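Local structure of sulfoquinovosidase (Escherichia coli, 5OHT) at residues N283-Q288 with V328-Y333; D255-G260 with M534-G539; G260-T265 with A287-G292. The protein hydrolyses sulfoquinovosyl diacylglycerides and simple sulfoquinovosides, releasing the sulfoquinovose that feeds bacterial sulfoglycolysis. One frame throughout, in Å; residues are numbered along the deposited sequence.

In the fold
All three contacts lie in the TIM-barrel domain of this family 31 glycoside hydrolase. Contact 1 pairs strands 282-286 and 329-334, and contact 2 joins strand 257-260, the neighbour of 282-286 in the same parallel sheet, to strand 535-536. Contact 3 links the loops that leave strands 257-260 and 282-286. Their centres are about 9 Å apart for contacts 1 and 2 and for contacts 1 and 3, and about 13 Å for contacts 2 and 3. Along the chain, contacts 1 and 3 fall inside the long loop closed by contact 2. Gln288, shared by contacts 1 and 3, and His537 of contact 2 converge on the bound sulfonated piperidine ligand, an iminosugar.

Contact 1: N283-Q288 with V328-Y333; sequences NGIWAQ and VQFLAY. With 9VH ([(3~{S},4~{R},5~{R})-4,5-bis(oxidanyl)piperidin-3-yl]methanesulfonic acid), chain D.
Asn283 to Trp286 and Gln329 to Tyr333 run side by side in the same direction, their short axes 4.7 Å apart at closest approach and 30° away from exactly parallel. The bonding is that of a parallel sheet: Ile285 N donates to Gln329 O at 2.9 Å, and Ile285 O accepts from Leu331 N. Asn283 O receives the N-H of Gln329 in an almost perfectly straight bond, 179° at the hydrogen. Just past the first strand, Ala287 N continues the pattern to Leu331 O at 3.0 Å.

Ile285 and Phe330 share the face covered by helices 265-277 and 316-325, where Ile285 CG2 meets Phe330 CD1 at 4.3 Å. Ala287 CB also packs on this phenyl ring, 3.7 Å from Phe330 CE1.

Trp286 and Leu331 occupy the other face. With its CG anti to the backbone N (chi1 171°), the indole lies along the neighbouring strand, and CD1 packs on Leu331 CB at 3.8 Å. Trp286 NE1 then donates to Ala332 O at 2.8 Å; the oxygen sits at the ring edge in the indole plane, whereas the donor stands above the carbonyl plane and the bond is bent. Arg535 makes a cation-pi contact with this indole and His537 meets it edge-to-face.

At the end of the strands, Gln288 and Tyr333 touch through their CB atoms. Gln288 OE1 accepts a hydrogen bond from O5 of the bound ligand at 2.6 Å, and Tyr333 OH is bonded to the nucleophile Asp405 and to Asn335. The chemistry is thus divided along the pair: apolar packing and backbone bonds fix the strands, the NE1 bond probably restricts rotation of the indole, and polar side chains at the C-terminal ends face the sugar site, as expected of a TIM barrel.

Contact 2: D255-G260 with M534-G539; sequences DGVTLG and MRTHEG. With 9VH ([(3~{S},4~{R},5~{R})-4,5-bis(oxidanyl)piperidin-3-yl]methanesulfonic acid), chain D.
Met534 to Glu538 run beside Gly256 to Gly260 with end-to-end directions 21° apart, and the pairing closes the TIM barrel: the short, weakly bonded strand 535-536, last of the eight in chain order, meets the first, 257-260, through a single bridge. Met534 begins the contact. Its N donates to a water at 3.0 Å that also lies beside Gly256 O, while its carbonyl O accepts from Thr258 N, again at 3.0 Å. Its CB rests on Val257 CG2, 4.0 Å away.

Arg535 is bridged to Thr258, and its CA-H points at Thr258 O with a CA to O distance of 3.3 Å. Beyond CG the side chain departs from strand 257-260 to a salt bridge with Asp504 and a cation-pi contact with Trp469.

Thr536 does the most. Its N donates to Thr258 O nearly along the carbonyl axis (177° at the oxygen). The next backbone bond of a parallel pair would join Gly260 N to Thr536 O, but the side chain supplies the acceptor instead: chi1 of 73° sets OG1 between the backbone N and the carbonyl carbon, and Gly260 N meets OG1 at 2.8 Å. Thr536 O, buried and without a partner, blocks the room a side chain would need at position 260, since a CB there would stand only 2.5 Å from it.

His537 projects into the substrate site, where its ring meets the ligand. NE2 donates to O5 and bonds O4, which lies in the ring plane at the edge; the NE2 to O4 distance is 2.9 Å. Glu538 returns to the first segment, CG beside Gly260 O, with OE1 bonded to Gln262. A second water gives one hydrogen to Gly260 O and the other to Glu538 OE2, its oxygen 2.7 Å from OE2.

Contact 3: G260-T265 with A287-G292; sequences GIQGGT and AQDWSG. With 9VH ([(3~{S},4~{R},5~{R})-4,5-bis(oxidanyl)piperidin-3-yl]methanesulfonic acid), chain D.
Gln262 and Asp289 bury the most surface here, and a backbone-to-side-chain hydrogen bond between the loops runs from Gly263 N to Asp289 OD2 at 2.9 Å. The donor reaches OD2 on its syn side, slightly out of the carboxylate plane. A chi1 of 71° holds the Asp289 carboxylate between its own backbone N and carbonyl carbon, facing the other loop, where OD2 also lies 3.6 Å from Gln262 CB. OD1 turns to Tyr313 OH, so both oxygens are engaged.

These are the loops that follow the first two strands of the TIM barrel at their C-terminal ends, the side on which such barrels carry their active sites. Gly264, just beyond the bonded Gly263, is the N-cap of helix 265-277.

Farther along its extended chain, Gln262 OE1 accepts from Gln288 NE2 at 3.1 Å. The two amide planes are 76° apart: OE1 lies in the plane of the Gln288 amide, but NE2 stands above that of Gln262, 61° out of it. Gln262 NE2 is itself bonded to Glu538 OE1, an arrangement consistent with Gln262 acting as a second-shell residue that positions the substrate-binding Gln288. A leucine in place of Gln288 would probably leave Gln262 OE1 without this donor and the ligand's O5 hydroxyl without its acceptor. Closer to the strands, Ile261 O lies 3.3 Å from Ala287 CA in a CA-H...O contact, and a water accepts from Gln288 N at 3.1 Å.

Contact 1: N283-Q288 with V328-Y333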
# COMPACT_ATOMS: atom_id res chain seq x y z
N ASN A 283 -24.20 -2.45 -1.97
CA ASN A 283 -23.90 -1.64 -3.18
C ASN A 283 -23.29 -2.44 -4.33
O ASN A 283 -23.09 -1.89 -5.44
CB ASN A 283 -23.01 -0.44 -2.83
CG ASN A 283 -21.55 -0.84 -2.57
OD1 ASN A 283 -21.25 -2.02 -2.37
ND2 ASN A 283 -20.63 0.14 -2.63
N GLY A 284 -22.99 -3.72 -4.10
CA GLY A 284 -22.22 -4.51 -5.06
C GLY A 284 -22.02 -5.97 -4.74
O GLY A 284 -22.17 -6.40 -3.62
N ILE A 285 -21.72 -6.72 -5.79
CA ILE A 285 -21.27 -8.10 -5.73
C ILE A 285 -19.83 -8.17 -6.35
O ILE A 285 -19.62 -7.75 -7.49
CB ILE A 285 -22.23 -9.02 -6.55
CG1 ILE A 285 -23.62 -9.10 -5.84
CG2 ILE A 285 -21.65 -10.40 -6.73
CD1 ILE A 285 -24.72 -9.58 -6.77
N TRP A 286 -18.87 -8.74 -5.61
CA TRP A 286 -17.49 -8.93 -6.08
C TRP A 286 -17.26 -10.43 -6.22
O TRP A 286 -17.19 -11.15 -5.22
CB TRP A 286 -16.45 -8.28 -5.14
CG TRP A 286 -15.06 -8.68 -5.51
CD1 TRP A 286 -14.47 -8.47 -6.70
CD2 TRP A 286 -14.10 -9.39 -4.70
NE1 TRP A 286 -13.22 -9.02 -6.73
CE2 TRP A 286 -12.96 -9.59 -5.51
CE3 TRP A 286 -14.10 -9.86 -3.39
CZ2 TRP A 286 -11.82 -10.28 -5.04
CZ3 TRP A 286 -12.99 -10.55 -2.92
CH2 TRP A 286 -11.86 -10.76 -3.76
N ALA A 287 -17.10 -10.89 -7.46
CA ALA A 287 -17.01 -12.34 -7.78
C ALA A 287 -15.71 -12.60 -8.53
O ALA A 287 -15.66 -12.50 -9.75
CB ALA A 287 -18.19 -12.81 -8.63
N GLN A 288 -14.69 -13.00 -7.77
CA GLN A 288 -13.33 -13.15 -8.36
C GLN A 288 -13.27 -14.33 -9.38
O GLN A 288 -12.41 -14.36 -10.27
CB GLN A 288 -12.27 -13.32 -7.29
CG GLN A 288 -12.35 -14.52 -6.37
CD GLN A 288 -11.09 -14.71 -5.51
OE1 GLN A 288 -10.30 -13.79 -5.36
NE2 GLN A 288 -10.93 -15.91 -4.91
N VAL A 328 -27.11 -1.98 -7.72
CA VAL A 328 -26.05 -2.93 -7.36
C VAL A 328 -25.05 -3.03 -8.51
O VAL A 328 -25.45 -3.29 -9.67
CB VAL A 328 -26.59 -4.31 -7.03
CG1 VAL A 328 -25.44 -5.27 -6.73
CG2 VAL A 328 -27.59 -4.26 -5.86
N GLN A 329 -23.76 -2.80 -8.21
CA GLN A 329 -22.69 -2.97 -9.18
C GLN A 329 -22.08 -4.39 -9.14
O GLN A 329 -22.18 -5.09 -8.15
CB GLN A 329 -21.56 -1.96 -8.88
CG GLN A 329 -21.92 -0.51 -9.10
CD GLN A 329 -22.12 -0.15 -10.56
OE1 GLN A 329 -21.40 -0.58 -11.45
NE2 GLN A 329 -23.14 0.63 -10.81
N PHE A 330 -21.44 -4.79 -10.25
CA PHE A 330 -20.70 -6.05 -10.37
C PHE A 330 -19.20 -5.79 -10.57
O PHE A 330 -18.79 -5.10 -11.51
CB PHE A 330 -21.19 -6.92 -11.56
CG PHE A 330 -20.48 -8.25 -11.67
CD1 PHE A 330 -20.80 -9.27 -10.83
CD2 PHE A 330 -19.45 -8.47 -12.62
CE1 PHE A 330 -20.07 -10.46 -10.84
CE2 PHE A 330 -18.77 -9.68 -12.66
CZ PHE A 330 -19.08 -10.66 -11.78
N LEU A 331 -18.40 -6.41 -9.71
CA LEU A 331 -16.93 -6.27 -9.72
C LEU A 331 -16.24 -7.63 -9.92
O LEU A 331 -16.68 -8.63 -9.38
CB LEU A 331 -16.41 -5.64 -8.39
CG LEU A 331 -16.88 -4.19 -8.11
CD1 LEU A 331 -18.27 -4.20 -7.47
CD2 LEU A 331 -15.85 -3.43 -7.19
N ALA A 332 -15.16 -7.61 -10.69
CA ALA A 332 -14.47 -8.82 -11.12
C ALA A 332 -12.99 -8.87 -10.57
O ALA A 332 -12.73 -8.37 -9.45
CB ALA A 332 -14.53 -8.87 -12.65
N TYR A 333 -12.09 -9.49 -11.33
CA TYR A 333 -10.71 -9.80 -10.87
C TYR A 333 -9.79 -9.88 -12.10
O TYR A 333 -10.12 -10.61 -13.07
CB TYR A 333 -10.67 -11.13 -10.07
CG TYR A 333 -9.28 -11.57 -9.63
CD1 TYR A 333 -8.39 -12.19 -10.52
CD2 TYR A 333 -8.77 -11.22 -8.35
CE1 TYR A 333 -7.09 -12.49 -10.15
CE2 TYR A 333 -7.46 -11.52 -7.99
CZ TYR A 333 -6.61 -12.14 -8.91
OH TYR A 333 -5.34 -12.45 -8.56
O1 9VH D . -6.04 -17.33 -5.43
S1 9VH D . -5.89 -16.33 -6.43
O2 9VH D . -6.37 -16.54 -7.75
O3 9VH D . -4.43 -16.01 -6.61
C1 9VH D . -6.64 -14.81 -5.89
C2 9VH D . -6.30 -14.32 -4.47
C3 9VH D . -4.84 -13.96 -4.30
N1 9VH D . -4.48 -12.53 -4.15
C4 9VH D . -5.22 -11.87 -3.06
C5 9VH D . -6.58 -12.50 -2.74
O4 9VH D . -7.48 -11.52 -2.25
C6 9VH D . -7.20 -13.19 -3.94
O5 9VH D . -8.46 -13.75 -3.53

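Contact 2: D255-G260 with M534-G539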
# COMPACT_ATOMS: atom_id res chain seq x y z
N ASP A 255 -22.62 3.68 -0.77
CA ASP A 255 -24.00 3.22 -0.62
C ASP A 255 -24.21 1.86 0.07
O ASP A 255 -25.34 1.42 0.24
CB ASP A 255 -24.71 3.24 -1.99
CG ASP A 255 -24.90 4.66 -2.51
OD1 ASP A 255 -24.73 5.65 -1.77
OD2 ASP A 255 -25.13 4.78 -3.72
N GLY A 256 -23.14 1.17 0.45
CA GLY A 256 -23.33 -0.04 1.27
C GLY A 256 -22.08 -0.93 1.20
O GLY A 256 -21.03 -0.42 0.86
N VAL A 257 -22.26 -2.23 1.50
CA VAL A 257 -21.21 -3.23 1.47
C VAL A 257 -21.18 -3.96 0.11
O VAL A 257 -22.25 -4.21 -0.54
CB VAL A 257 -21.34 -4.24 2.61
CG1 VAL A 257 -22.62 -5.08 2.52
CG2 VAL A 257 -20.06 -5.15 2.72
N THR A 258 -19.95 -4.26 -0.34
CA THR A 258 -19.72 -5.04 -1.57
C THR A 258 -19.50 -6.47 -1.08
O THR A 258 -18.55 -6.74 -0.31
CB THR A 258 -18.54 -4.51 -2.41
OG1 THR A 258 -18.87 -3.21 -2.96
CG2 THR A 258 -18.21 -5.47 -3.59
N LEU A 259 -20.37 -7.38 -1.50
CA LEU A 259 -20.35 -8.76 -0.99
C LEU A 259 -19.40 -9.61 -1.85
O LEU A 259 -19.60 -9.73 -3.08
CB LEU A 259 -21.77 -9.37 -1.05
CG LEU A 259 -22.92 -8.73 -0.23
CD1 LEU A 259 -24.26 -9.46 -0.51
CD2 LEU A 259 -22.67 -8.74 1.25
N GLY A 260 -18.41 -10.22 -1.21
CA GLY A 260 -17.52 -11.17 -1.86
C GLY A 260 -18.19 -12.55 -1.91
O GLY A 260 -18.51 -13.18 -0.85
N MET A 534 -16.39 -0.64 2.23
CA MET A 534 -16.74 -1.88 2.87
C MET A 534 -16.83 -3.01 1.84
O MET A 534 -17.64 -2.92 0.94
CB MET A 534 -18.07 -1.79 3.61
CG MET A 534 -18.14 -0.79 4.77
SD MET A 534 -19.65 -0.88 5.82
CE MET A 534 -19.41 -2.42 6.69
N ARG A 535 -15.99 -4.05 1.98
CA ARG A 535 -15.99 -5.17 1.02
C ARG A 535 -15.59 -6.41 1.76
O ARG A 535 -14.59 -6.35 2.49
CB ARG A 535 -15.03 -4.94 -0.14
CG ARG A 535 -14.88 -6.14 -1.10
CD ARG A 535 -13.76 -5.96 -2.13
NE ARG A 535 -12.44 -5.65 -1.52
CZ ARG A 535 -11.67 -6.56 -0.94
NH1 ARG A 535 -12.04 -7.84 -0.85
NH2 ARG A 535 -10.51 -6.20 -0.39
N THR A 536 -16.35 -7.52 1.58
CA THR A 536 -16.01 -8.79 2.23
C THR A 536 -15.16 -9.72 1.34
O THR A 536 -14.97 -9.46 0.15
CB THR A 536 -17.29 -9.56 2.71
OG1 THR A 536 -17.98 -10.11 1.59
CG2 THR A 536 -18.20 -8.71 3.57
N HIS A 537 -14.68 -10.81 1.94
CA HIS A 537 -13.88 -11.85 1.25
C HIS A 537 -14.21 -13.22 1.86
O HIS A 537 -14.29 -13.36 3.06
CB HIS A 537 -12.33 -11.55 1.37
CG HIS A 537 -11.48 -12.15 0.29
ND1 HIS A 537 -11.74 -13.39 -0.29
CD2 HIS A 537 -10.39 -11.65 -0.38
CE1 HIS A 537 -10.88 -13.59 -1.29
NE2 HIS A 537 -10.06 -12.53 -1.38
N GLU A 538 -14.49 -14.22 1.02
CA GLU A 538 -14.66 -15.61 1.56
C GLU A 538 -13.40 -16.25 2.18
O GLU A 538 -13.51 -17.09 3.11
CB GLU A 538 -15.19 -16.54 0.43
CG GLU A 538 -16.62 -16.20 0.00
CD GLU A 538 -17.22 -17.23 -1.02
OE1 GLU A 538 -16.46 -18.00 -1.63
OE2 GLU A 538 -18.50 -17.20 -1.22
N GLY A 539 -12.21 -15.80 1.74
CA GLY A 539 -10.94 -16.40 2.10
C GLY A 539 -10.55 -17.49 1.08
O GLY A 539 -11.34 -17.81 0.18
O1 9VH D . -6.04 -17.33 -5.43
S1 9VH D . -5.89 -16.33 -6.43
O2 9VH D . -6.37 -16.54 -7.75
O3 9VH D . -4.43 -16.01 -6.61
C1 9VH D . -6.64 -14.81 -5.89
C2 9VH D . -6.30 -14.32 -4.47
C3 9VH D . -4.84 -13.96 -4.30
N1 9VH D . -4.48 -12.53 -4.15
C4 9VH D . -5.22 -11.87 -3.06
C5 9VH D . -6.58 -12.50 -2.74
O4 9VH D . -7.48 -11.52 -2.25
C6 9VH D . -7.20 -13.19 -3.94
O5 9VH D . -8.46 -13.75 -3.53
O HOH W 1 -18.44 0.32 0.19
O HOH W 2 -17.39 -12.70 1.69
O HOH W 3 -20.08 -15.54 0.13

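Contact 3: G260-T265 with A287-G292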
# COMPACT_ATOMS: atom_id res chain seq x y z
N GLY A 260 -18.41 -10.22 -1.21
CA GLY A 260 -17.52 -11.17 -1.86
C GLY A 260 -18.19 -12.55 -1.91
O GLY A 260 -18.51 -13.18 -0.85
N ILE A 261 -18.43 -13.01 -3.13
CA ILE A 261 -19.20 -14.25 -3.37
C ILE A 261 -18.52 -15.02 -4.53
O ILE A 261 -18.08 -14.40 -5.48
CB ILE A 261 -20.68 -13.95 -3.74
CG1 ILE A 261 -21.40 -13.10 -2.67
CG2 ILE A 261 -21.44 -15.28 -3.89
CD1 ILE A 261 -22.68 -12.41 -3.15
N GLN A 262 -18.43 -16.32 -4.39
CA GLN A 262 -18.02 -17.21 -5.47
C GLN A 262 -19.12 -18.33 -5.63
O GLN A 262 -19.86 -18.61 -4.68
CB GLN A 262 -16.67 -17.84 -5.12
CG GLN A 262 -15.50 -16.80 -4.95
CD GLN A 262 -14.18 -17.46 -4.61
OE1 GLN A 262 -13.36 -17.68 -5.51
NE2 GLN A 262 -14.01 -17.88 -3.35
N GLY A 263 -19.16 -18.94 -6.82
CA GLY A 263 -20.02 -20.09 -7.12
C GLY A 263 -21.00 -19.93 -8.26
O GLY A 263 -21.76 -20.83 -8.53
N GLY A 264 -21.04 -18.78 -8.92
CA GLY A 264 -21.80 -18.58 -10.12
C GLY A 264 -23.01 -17.68 -9.99
O GLY A 264 -23.29 -17.13 -8.93
N THR A 265 -23.73 -17.51 -11.10
CA THR A 265 -24.84 -16.52 -11.20
C THR A 265 -25.90 -16.71 -10.12
O THR A 265 -26.26 -15.75 -9.43
CB THR A 265 -25.45 -16.56 -12.61
OG1 THR A 265 -24.43 -16.32 -13.58
CG2 THR A 265 -26.52 -15.44 -12.76
N ALA A 287 -17.10 -10.89 -7.46
CA ALA A 287 -17.01 -12.34 -7.78
C ALA A 287 -15.71 -12.60 -8.53
O ALA A 287 -15.66 -12.50 -9.75
CB ALA A 287 -18.19 -12.81 -8.63
N GLN A 288 -14.69 -13.00 -7.77
CA GLN A 288 -13.33 -13.15 -8.36
C GLN A 288 -13.27 -14.33 -9.38
O GLN A 288 -12.41 -14.36 -10.27
CB GLN A 288 -12.27 -13.32 -7.29
CG GLN A 288 -12.35 -14.52 -6.37
CD GLN A 288 -11.09 -14.71 -5.51
OE1 GLN A 288 -10.30 -13.79 -5.36
NE2 GLN A 288 -10.93 -15.91 -4.91
N ASP A 289 -14.19 -15.29 -9.22
CA ASP A 289 -14.31 -16.45 -10.11
C ASP A 289 -15.17 -16.21 -11.36
O ASP A 289 -15.58 -17.18 -12.01
CB ASP A 289 -14.80 -17.70 -9.31
CG ASP A 289 -16.27 -17.62 -8.87
OD1 ASP A 289 -16.82 -16.51 -8.70
OD2 ASP A 289 -16.89 -18.72 -8.57
N TRP A 290 -15.38 -14.95 -11.76
CA TRP A 290 -16.03 -14.62 -13.01
C TRP A 290 -15.39 -15.32 -14.25
O TRP A 290 -16.06 -15.48 -15.29
CB TRP A 290 -16.05 -13.11 -13.23
CG TRP A 290 -14.70 -12.56 -13.67
CD1 TRP A 290 -13.57 -12.55 -12.94
CD2 TRP A 290 -14.36 -11.99 -14.95
NE1 TRP A 290 -12.53 -12.04 -13.70
CE2 TRP A 290 -12.98 -11.67 -14.91
CE3 TRP A 290 -15.08 -11.74 -16.13
CZ2 TRP A 290 -12.29 -11.12 -16.02
CZ3 TRP A 290 -14.41 -11.19 -17.24
CH2 TRP A 290 -12.99 -10.89 -17.17
N SER A 291 -14.10 -15.68 -14.14
CA SER A 291 -13.34 -16.30 -15.23
C SER A 291 -13.15 -17.77 -15.04
O SER A 291 -12.41 -18.41 -15.80
CB SER A 291 -11.96 -15.61 -15.37
OG SER A 291 -11.27 -15.62 -14.15
N GLY A 292 -13.78 -18.35 -14.02
CA GLY A 292 -13.53 -19.75 -13.64
C GLY A 292 -12.67 -19.90 -12.41
O GLY A 292 -12.14 -18.90 -11.89
O1 9VH D . -6.04 -17.33 -5.43
S1 9VH D . -5.89 -16.33 -6.43
O2 9VH D . -6.37 -16.54 -7.75
O3 9VH D . -4.43 -16.01 -6.61
C1 9VH D . -6.64 -14.81 -5.89
C2 9VH D . -6.30 -14.32 -4.47
C3 9VH D . -4.84 -13.96 -4.30
N1 9VH D . -4.48 -12.53 -4.15
C4 9VH D . -5.22 -11.87 -3.06
C5 9VH D . -6.58 -12.50 -2.74
O4 9VH D . -7.48 -11.52 -2.25
C6 9VH D . -7.20 -13.19 -3.94
O5 9VH D . -8.46 -13.75 -3.53
O HOH W 4 -15.08 -12.96 -4.66